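3'3'-cGAMP-specific phosphodiesterase 3 (Vibrio cholerae O1 biovar El Tor str. N16961, PDB 5Z7C) is a largely helical bacterial protein of the HD-domain phosphodiesterase family, with two HD-type regions in a single chain. Local coordinates at residues H43-C47 with D206-M210; W49-H53 with L68-L72; R150-A155 with I171-D175. The protein carries 2 engineered substitutions. All blocks are in the same frame, centred on the assembly; numbering follows the deposited sequence.

In the fold
Contacts 1 and 2 both use helix 43-56, at successive points along it, and touch each other through packing of C47 on L72 and of I50 on D206; their centres lie about 12 Å apart. Contact 2, wholly buried, joins this helix to the next one, 62-73, by sulfur and hydrocarbon packing. Contact 1 brings in helix 194-211, far along the sequence, through a buried charged network with a more open methionine at its margin. Contact 3, partly buried, sets a turn against helix 141-160, with a cysteine over a histidine face and a long salt bridge. Both contact 2 and contact 3 fall inside the chain loop closed by contact 1.

Contact 1 (H43-C47 with D206-M210); sequences HCIRC and DVFQM
D206 receives two side chains from segment 43-47, R46 on one edge of its carboxylate and H43 on the far side of OD2. R46 takes hold side-on: NE bonds to OD1 of D206 at 2.7 Å, NH2 of R46 reaches OD2 of D206 at 3.2 Å, and both acceptors offer syn lone pairs. Guanidinium and carboxylate are nearly coplanar, 28° apart, as expected for a two-nitrogen salt bridge. A bend at chi3 turns the end of the arginine so that this edge faces the acid.

The second polar link is a histidine-carboxylate hydrogen bond from ND1 of H43 to the anti lone pair of D206 OD2, 2.5 Å long. OD2 thus accepts from two residues; with OD1 also held by R46 NE, this probably restrains the carboxylate's rotation. OD2 lies 19° out of the imidazole plane. C47 SG rests over one face of the same ring, toward its rim.

Apolar contacts flank the charges. CE of M210 lies over one face of the R46 guanidinium, 3.5 Å from NH2 of R46, and CG2 of V207 approaches CE1 of H43 at 3.9 Å.

The axes of segments 43-47 and 206-210 make an angle of 110° and pass 10.6 Å apart, so the side chains do the bridging. D34, at the end of helix 22-35, accepts a hydrogen bond from the backbone N of C44. K75, from a loop, and Q203, about one turn earlier on helix 194-211, pack against H43 and C47, while F208 turns to helix 214-224, placing the contact within the helical bundle characteristic of HD domains.

Contact 2 (W49-H53 with L68-L72); sequences WIGMH and LFFTL
M52 folds its side chain across the second half of helix 62-73 and touches three residues there. Its CG lies anti to the carbonyl carbon (chi1 -80°), and further bends at chi2 and chi3 bring SD down beside the backbone of F69, 3.8 Å from F69 CA. The sulfur meets the F69 ring at its edge, 5.4 Å from the centroid, a Met-aromatic contact made in the ring plane rather than over a face. CG of M52 also sits by that edge, 4.1 Å from CD1 of F69, and meets CD1 of L72 at the same distance of 4.1 Å. A methyl of L68, CD2, also approaches SD of M52, at 4.0 Å.

Helices 43-56 and 62-73 follow one another in the chain, and their segments here run nearly antiparallel (151°), forming an alpha-helical hairpin consistent with the all-helical scaffold of an HD-type domain. Close packing occurs at G51, where no side chain stands between the helices. L68 and F69 both carry CG anti to the backbone N (chi1 179° in each), which sends the leucine toward G51 and the ring alongside M52; L72 has CG beside its N instead. CD1 of L72 lies 3.7 Å from CA of G51 and close to the N of M52, while CD2 of L68 lies 3.5 Å from the carbonyl O of G51.

On the far side of helix 43-56, W49 and H53 pack against F246, whose backbone oxygen accepts the indole N-H, and F69 packs on V259 of helix 255-260.

Contact 3 (R150-A155 with I171-D175); sequences RCTRGA and IHSLD
H172, within a type I beta turn from I171 to L174 that packs against helix 141-160 in the HD region, lays one face of its imidazole over C151 SG. The sulfur stands above the middle of the ring, 3.5 Å from its centroid and only 11° off the normal. Chi1 of C151 (88°) sets SG between the backbone N and the carbonyl carbon, where it can also approach the H172 carbonyl; CB of C151 lies 3.2 Å from the O of H172. The edge of the ring is flanked by A155 CB, with CG2 of T152 nearby, while the hydroxyl of T152 is bonded to carbonyl oxygens of Q148 and T149 within its own helix.

I171 contributes the apolar side of the contact. Its CG2 methyl packs on the backbone at G154, 3.9 Å from the carbonyl carbon of that glycine, which has no side chain to hold the turn off. Outside the pair, I171 continues onto L74 and A158. Just after the turn, a long salt bridge spans 3.6 Å between NH1 of R150 and OD2 of D175, their flat groups steeply inclined at 67°.

Contact 1 (H43-C47 with D206-M210)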
loop_
_atom_site.group_PDB
_atom_site.type_symbol
_atom_site.label_atom_id
_atom_site.label_comp_id
_atom_site.label_asym_id
_atom_site.label_seq_id
_atom_site.Cartn_x
_atom_site.Cartn_y
_atom_site.Cartn_z
ATOM N N HIS A 43 10.484 4.654 -0.761
ATOM C CA HIS A 43 10.381 6.044 -0.488
ATOM C C HIS A 43 9.877 6.336 0.896
ATOM O O HIS A 43 10.432 7.147 1.593
ATOM C CB HIS A 43 9.459 6.672 -1.508
ATOM C CG HIS A 43 9.182 8.103 -1.241
ATOM N ND1 HIS A 43 10.172 9.048 -1.238
ATOM C CD2 HIS A 43 8.042 8.745 -0.922
ATOM C CE1 HIS A 43 9.652 10.216 -0.940
ATOM N NE2 HIS A 43 8.361 10.059 -0.747
ATOM N N CYS A 44 8.817 5.674 1.306
ATOM C CA CYS A 44 8.238 5.951 2.599
ATOM C C CYS A 44 9.244 5.664 3.659
ATOM O O CYS A 44 9.325 6.375 4.630
ATOM C CB CYS A 44 7.013 5.102 2.844
ATOM S SG CYS A 44 5.520 5.968 2.502
ATOM N N ILE A 45 10.023 4.624 3.464
ATOM C CA ILE A 45 10.956 4.231 4.469
ATOM C C ILE A 45 11.965 5.301 4.708
ATOM O O ILE A 45 12.295 5.583 5.824
ATOM C CB ILE A 45 11.651 2.961 4.067
ATOM C CG1 ILE A 45 10.635 1.849 3.942
ATOM C CG2 ILE A 45 12.588 2.543 5.104
ATOM C CD1 ILE A 45 9.771 1.722 5.134
ATOM N N ARG A 46 12.463 5.885 3.639
ATOM C CA ARG A 46 13.434 6.957 3.703
ATOM C C ARG A 46 12.915 8.214 4.347
ATOM O O ARG A 46 13.647 8.886 5.024
ATOM C CB ARG A 46 14.003 7.232 2.337
ATOM C CG ARG A 46 14.933 6.152 1.885
ATOM C CD ARG A 46 15.607 6.467 0.579
ATOM N NE ARG A 46 14.649 6.855 -0.429
ATOM C CZ ARG A 46 14.140 6.032 -1.326
ATOM N NH1 ARG A 46 14.501 4.771 -1.353
ATOM N NH2 ARG A 46 13.269 6.478 -2.193
ATOM N N CYS A 47 11.665 8.551 4.123
ATOM C CA CYS A 47 11.107 9.711 4.765
ATOM C C CYS A 47 11.084 9.499 6.226
ATOM O O CYS A 47 11.298 10.406 6.985
ATOM C CB CYS A 47 9.688 9.950 4.325
ATOM S SG CYS A 47 9.533 10.330 2.552
ATOM N N ASP A 206 13.758 13.646 0.101
ATOM C CA ASP A 206 14.088 12.337 -0.372
ATOM C C ASP A 206 13.994 12.289 -1.867
ATOM O O ASP A 206 14.844 11.723 -2.519
ATOM C CB ASP A 206 13.161 11.300 0.245
ATOM C CG ASP A 206 13.506 9.910 -0.169
ATOM O OD1 ASP A 206 14.627 9.487 0.083
ATOM O OD2 ASP A 206 12.669 9.234 -0.770
ATOM N N VAL A 207 12.965 12.893 -2.427
ATOM C CA VAL A 207 12.766 12.779 -3.853
ATOM C C VAL A 207 13.936 13.374 -4.573
ATOM O O VAL A 207 14.382 12.842 -5.554
ATOM C CB VAL A 207 11.504 13.496 -4.298
ATOM C CG1 VAL A 207 11.353 13.439 -5.775
ATOM C CG2 VAL A 207 10.318 12.875 -3.673
ATOM N N PHE A 208 14.384 14.524 -4.131
ATOM C CA PHE A 208 15.576 15.109 -4.697
ATOM C C PHE A 208 16.826 14.353 -4.398
ATOM O O PHE A 208 17.694 14.218 -5.218
ATOM C CB PHE A 208 15.681 16.566 -4.334
ATOM C CG PHE A 208 14.759 17.402 -5.112
ATOM C CD1 PHE A 208 13.446 17.478 -4.767
ATOM C CD2 PHE A 208 15.180 18.039 -6.237
ATOM C CE1 PHE A 208 12.589 18.208 -5.493
ATOM C CE2 PHE A 208 14.317 18.773 -6.964
ATOM C CZ PHE A 208 13.015 18.855 -6.589
ATOM N N GLN A 209 16.877 13.807 -3.209
ATOM C CA GLN A 209 18.075 13.196 -2.730
ATOM C C GLN A 209 18.409 12.116 -3.704
ATOM O O GLN A 209 19.556 11.844 -3.967
ATOM C CB GLN A 209 17.807 12.577 -1.374
ATOM C CG GLN A 209 18.942 11.780 -0.844
ATOM C CD GLN A 209 18.767 10.314 -1.064
ATOM O OE1 GLN A 209 17.668 9.844 -1.268
ATOM N NE2 GLN A 209 19.855 9.577 -1.019
ATOM N N MET A 210 17.382 11.493 -4.236
ATOM C CA MET A 210 17.540 10.258 -4.947
ATOM C C MET A 210 17.504 10.468 -6.416
ATOM O O MET A 210 17.982 9.652 -7.177
ATOM C CB MET A 210 16.420 9.314 -4.553
ATOM C CG MET A 210 16.695 8.582 -3.280
ATOM S SD MET A 210 17.325 7.000 -3.674
ATOM C CE MET A 210 15.932 6.413 -4.539
#

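Contact 2 (W49-H53 with L68-L72)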
loop_
_atom_site.group_PDB
_atom_site.type_symbol
_atom_site.label_atom_id
_atom_site.label_comp_id
_atom_site.label_asym_id
_atom_site.label_seq_id
_atom_site.Cartn_x
_atom_site.Cartn_y
_atom_site.Cartn_z
ATOM N N TRP A 49 12.981 7.762 8.011
ATOM C CA TRP A 49 14.275 7.920 8.528
ATOM C C TRP A 49 14.661 9.372 8.597
ATOM O O TRP A 49 15.196 9.800 9.585
ATOM C CB TRP A 49 15.216 7.146 7.641
ATOM C CG TRP A 49 16.591 7.378 7.936
ATOM C CD1 TRP A 49 17.355 8.322 7.411
ATOM C CD2 TRP A 49 17.397 6.664 8.849
ATOM N NE1 TRP A 49 18.600 8.257 7.917
ATOM C CE2 TRP A 49 18.650 7.238 8.815
ATOM C CE3 TRP A 49 17.180 5.588 9.692
ATOM C CZ2 TRP A 49 19.685 6.785 9.586
ATOM C CZ3 TRP A 49 18.200 5.148 10.450
ATOM C CH2 TRP A 49 19.436 5.738 10.399
ATOM N N ILE A 50 14.419 10.132 7.545
ATOM C CA ILE A 50 14.699 11.543 7.584
ATOM C C ILE A 50 13.841 12.254 8.590
ATOM O O ILE A 50 14.322 13.019 9.371
ATOM C CB ILE A 50 14.437 12.162 6.220
ATOM C CG1 ILE A 50 15.368 11.563 5.190
ATOM C CG2 ILE A 50 14.643 13.647 6.233
ATOM C CD1 ILE A 50 14.966 11.857 3.820
ATOM N N GLY A 51 12.556 12.004 8.565
ATOM C CA GLY A 51 11.654 12.675 9.463
ATOM C C GLY A 51 11.860 12.404 10.918
ATOM O O GLY A 51 11.668 13.261 11.726
ATOM N N MET A 52 12.180 11.177 11.260
ATOM C CA MET A 52 12.436 10.847 12.643
ATOM C C MET A 52 13.659 11.585 13.116
ATOM O O MET A 52 13.712 12.077 14.209
ATOM C CB MET A 52 12.547 9.348 12.846
ATOM C CG MET A 52 11.222 8.643 12.920
ATOM S SD MET A 52 10.115 9.241 14.094
ATOM C CE MET A 52 10.782 8.492 15.465
ATOM N N HIS A 53 14.655 11.654 12.272
ATOM C CA HIS A 53 15.861 12.365 12.611
ATOM C C HIS A 53 15.689 13.851 12.812
ATOM O O HIS A 53 16.360 14.423 13.625
ATOM C CB HIS A 53 16.934 12.088 11.602
ATOM C CG HIS A 53 17.659 10.817 11.852
ATOM N ND1 HIS A 53 17.392 9.665 11.159
ATOM C CD2 HIS A 53 18.632 10.508 12.730
ATOM C CE1 HIS A 53 18.182 8.704 11.585
ATOM N NE2 HIS A 53 18.939 9.189 12.543
ATOM N N LEU A 68 4.788 10.796 15.226
ATOM C CA LEU A 68 5.526 11.202 14.067
ATOM C C LEU A 68 5.926 10.043 13.212
ATOM O O LEU A 68 5.941 10.130 12.021
ATOM C CB LEU A 68 6.740 11.992 14.484
ATOM C CG LEU A 68 7.609 12.455 13.339
ATOM C CD1 LEU A 68 6.876 13.473 12.563
ATOM C CD2 LEU A 68 8.853 13.006 13.851
ATOM N N PHE A 69 6.272 8.945 13.834
ATOM C CA PHE A 69 6.779 7.804 13.122
ATOM C C PHE A 69 5.743 7.296 12.180
ATOM O O PHE A 69 6.013 6.953 11.068
ATOM C CB PHE A 69 7.070 6.741 14.160
ATOM C CG PHE A 69 7.583 5.467 13.616
ATOM C CD1 PHE A 69 8.849 5.358 13.210
ATOM C CD2 PHE A 69 6.796 4.377 13.568
ATOM C CE1 PHE A 69 9.301 4.214 12.732
ATOM C CE2 PHE A 69 7.253 3.245 13.089
ATOM C CZ PHE A 69 8.513 3.160 12.669
ATOM N N PHE A 70 4.546 7.173 12.685
ATOM C CA PHE A 70 3.426 6.774 11.896
ATOM C C PHE A 70 2.948 7.780 10.869
ATOM O O PHE A 70 2.594 7.412 9.781
ATOM C CB PHE A 70 2.358 6.159 12.774
ATOM C CG PHE A 70 2.797 4.871 13.384
ATOM C CD1 PHE A 70 3.030 3.787 12.613
ATOM C CD2 PHE A 70 3.027 4.765 14.714
ATOM C CE1 PHE A 70 3.449 2.642 13.157
ATOM C CE2 PHE A 70 3.448 3.607 15.244
ATOM C CZ PHE A 70 3.661 2.556 14.466
ATOM N N THR A 71 2.996 9.056 11.196
ATOM C CA THR A 71 2.552 10.057 10.270
ATOM C C THR A 71 3.427 9.912 9.066
ATOM O O THR A 71 2.956 9.960 7.963
ATOM C CB THR A 71 2.721 11.451 10.862
ATOM O OG1 THR A 71 1.739 11.661 11.851
ATOM C CG2 THR A 71 2.520 12.495 9.860
ATOM N N LEU A 72 4.710 9.735 9.278
ATOM C CA LEU A 72 5.626 9.640 8.174
ATOM C C LEU A 72 5.365 8.455 7.304
ATOM O O LEU A 72 5.461 8.535 6.118
ATOM C CB LEU A 72 7.046 9.552 8.678
ATOM C CG LEU A 72 7.618 10.804 9.301
ATOM C CD1 LEU A 72 8.767 10.454 10.141
ATOM C CD2 LEU A 72 8.048 11.755 8.245
#

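Contact 3 (R150-A155 with I171-D175)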
loop_
_atom_site.group_PDB
_atom_site.type_symbol
_atom_site.label_atom_id
_atom_site.label_comp_id
_atom_site.label_asym_id
_atom_site.label_seq_id
_atom_site.Cartn_x
_atom_site.Cartn_y
_atom_site.Cartn_z
ATOM N N ARG A 150 -7.742 13.529 -0.802
ATOM C CA ARG A 150 -6.653 12.682 -0.391
ATOM C C ARG A 150 -6.339 12.837 1.067
ATOM O O ARG A 150 -6.108 11.885 1.766
ATOM C CB ARG A 150 -5.436 13.062 -1.208
ATOM C CG ARG A 150 -4.135 12.559 -0.715
ATOM C CD ARG A 150 -3.061 13.423 -1.188
ATOM N NE ARG A 150 -3.070 13.488 -2.630
ATOM C CZ ARG A 150 -2.119 14.057 -3.353
ATOM N NH1 ARG A 150 -1.079 14.610 -2.759
ATOM N NH2 ARG A 150 -2.204 14.071 -4.670
ATOM N N CYS A 151 -6.235 14.072 1.487
ATOM C CA CYS A 151 -5.861 14.367 2.829
ATOM C C CYS A 151 -6.902 13.911 3.808
ATOM O O CYS A 151 -6.598 13.489 4.882
ATOM C CB CYS A 151 -5.498 15.833 2.959
ATOM S SG CYS A 151 -6.884 16.954 3.329
ATOM N N THR A 152 -8.150 14.071 3.453
ATOM C CA THR A 152 -9.235 13.603 4.271
ATOM C C THR A 152 -9.262 12.101 4.352
ATOM O O THR A 152 -9.577 11.532 5.366
ATOM C CB THR A 152 -10.535 14.097 3.715
ATOM O OG1 THR A 152 -10.663 13.616 2.383
ATOM C CG2 THR A 152 -10.527 15.562 3.657
ATOM N N ARG A 153 -8.943 11.464 3.231
ATOM C CA ARG A 153 -8.975 10.013 3.129
ATOM C C ARG A 153 -7.849 9.376 3.932
ATOM O O ARG A 153 -8.045 8.348 4.581
ATOM C CB ARG A 153 -8.886 9.576 1.665
ATOM C CG ARG A 153 -10.234 9.433 0.978
ATOM C CD ARG A 153 -10.177 8.407 -0.142
ATOM N NE ARG A 153 -10.995 8.798 -1.286
ATOM C CZ ARG A 153 -10.778 8.391 -2.532
ATOM N NH1 ARG A 153 -9.766 7.576 -2.801
ATOM N NH2 ARG A 153 -11.573 8.797 -3.512
ATOM N N GLY A 154 -6.669 9.986 3.887
ATOM C CA GLY A 154 -5.539 9.456 4.602
ATOM C C GLY A 154 -5.741 9.627 6.073
ATOM O O GLY A 154 -5.412 8.776 6.847
ATOM N N ALA A 155 -6.297 10.754 6.447
ATOM C CA ALA A 155 -6.549 11.040 7.825
ATOM C C ALA A 155 -7.501 10.004 8.323
ATOM O O ALA A 155 -7.469 9.614 9.465
ATOM C CB ALA A 155 -7.136 12.373 7.963
ATOM N N ILE A 171 -1.518 14.116 8.688
ATOM C CA ILE A 171 -1.483 13.453 7.418
ATOM C C ILE A 171 -2.322 14.426 6.614
ATOM O O ILE A 171 -2.090 14.651 5.459
ATOM C CB ILE A 171 -2.163 12.115 7.490
ATOM C CG1 ILE A 171 -1.269 11.144 8.223
ATOM C CG2 ILE A 171 -2.346 11.568 6.153
ATOM C CD1 ILE A 171 -1.830 9.802 8.335
ATOM N N HIS A 172 -3.318 14.989 7.261
ATOM C CA HIS A 172 -4.262 15.902 6.668
ATOM C C HIS A 172 -3.690 17.195 6.173
ATOM O O HIS A 172 -4.133 17.724 5.184
ATOM C CB HIS A 172 -5.326 16.223 7.678
ATOM C CG HIS A 172 -6.401 17.108 7.152
ATOM N ND1 HIS A 172 -7.726 16.748 7.159
ATOM C CD2 HIS A 172 -6.350 18.338 6.605
ATOM C CE1 HIS A 172 -8.446 17.717 6.637
ATOM N NE2 HIS A 172 -7.636 18.698 6.304
ATOM N N SER A 173 -2.691 17.696 6.871
ATOM C CA SER A 173 -2.093 18.972 6.577
ATOM C C SER A 173 -0.760 18.801 5.922
ATOM O O SER A 173 0.039 19.684 5.930
ATOM C CB SER A 173 -1.947 19.781 7.831
ATOM O OG SER A 173 -3.203 20.183 8.307
ATOM N N LEU A 174 -0.545 17.671 5.306
ATOM C CA LEU A 174 0.739 17.378 4.763
ATOM C C LEU A 174 1.079 18.422 3.755
ATOM O O LEU A 174 2.194 18.836 3.644
ATOM C CB LEU A 174 0.671 16.037 4.076
ATOM C CG LEU A 174 1.870 15.487 3.345
ATOM C CD1 LEU A 174 2.960 15.276 4.298
ATOM C CD2 LEU A 174 1.568 14.239 2.669
ATOM N N ASP A 175 0.090 18.854 3.008
ATOM C CA ASP A 175 0.323 19.663 1.840
ATOM C C ASP A 175 0.147 21.142 2.074
ATOM O O ASP A 175 0.115 21.919 1.157
ATOM C CB ASP A 175 -0.534 19.175 0.704
ATOM C CG ASP A 175 0.007 17.936 0.082
ATOM O OD1 ASP A 175 1.149 17.957 -0.364
ATOM O OD2 ASP A 175 -0.692 16.925 0.036
#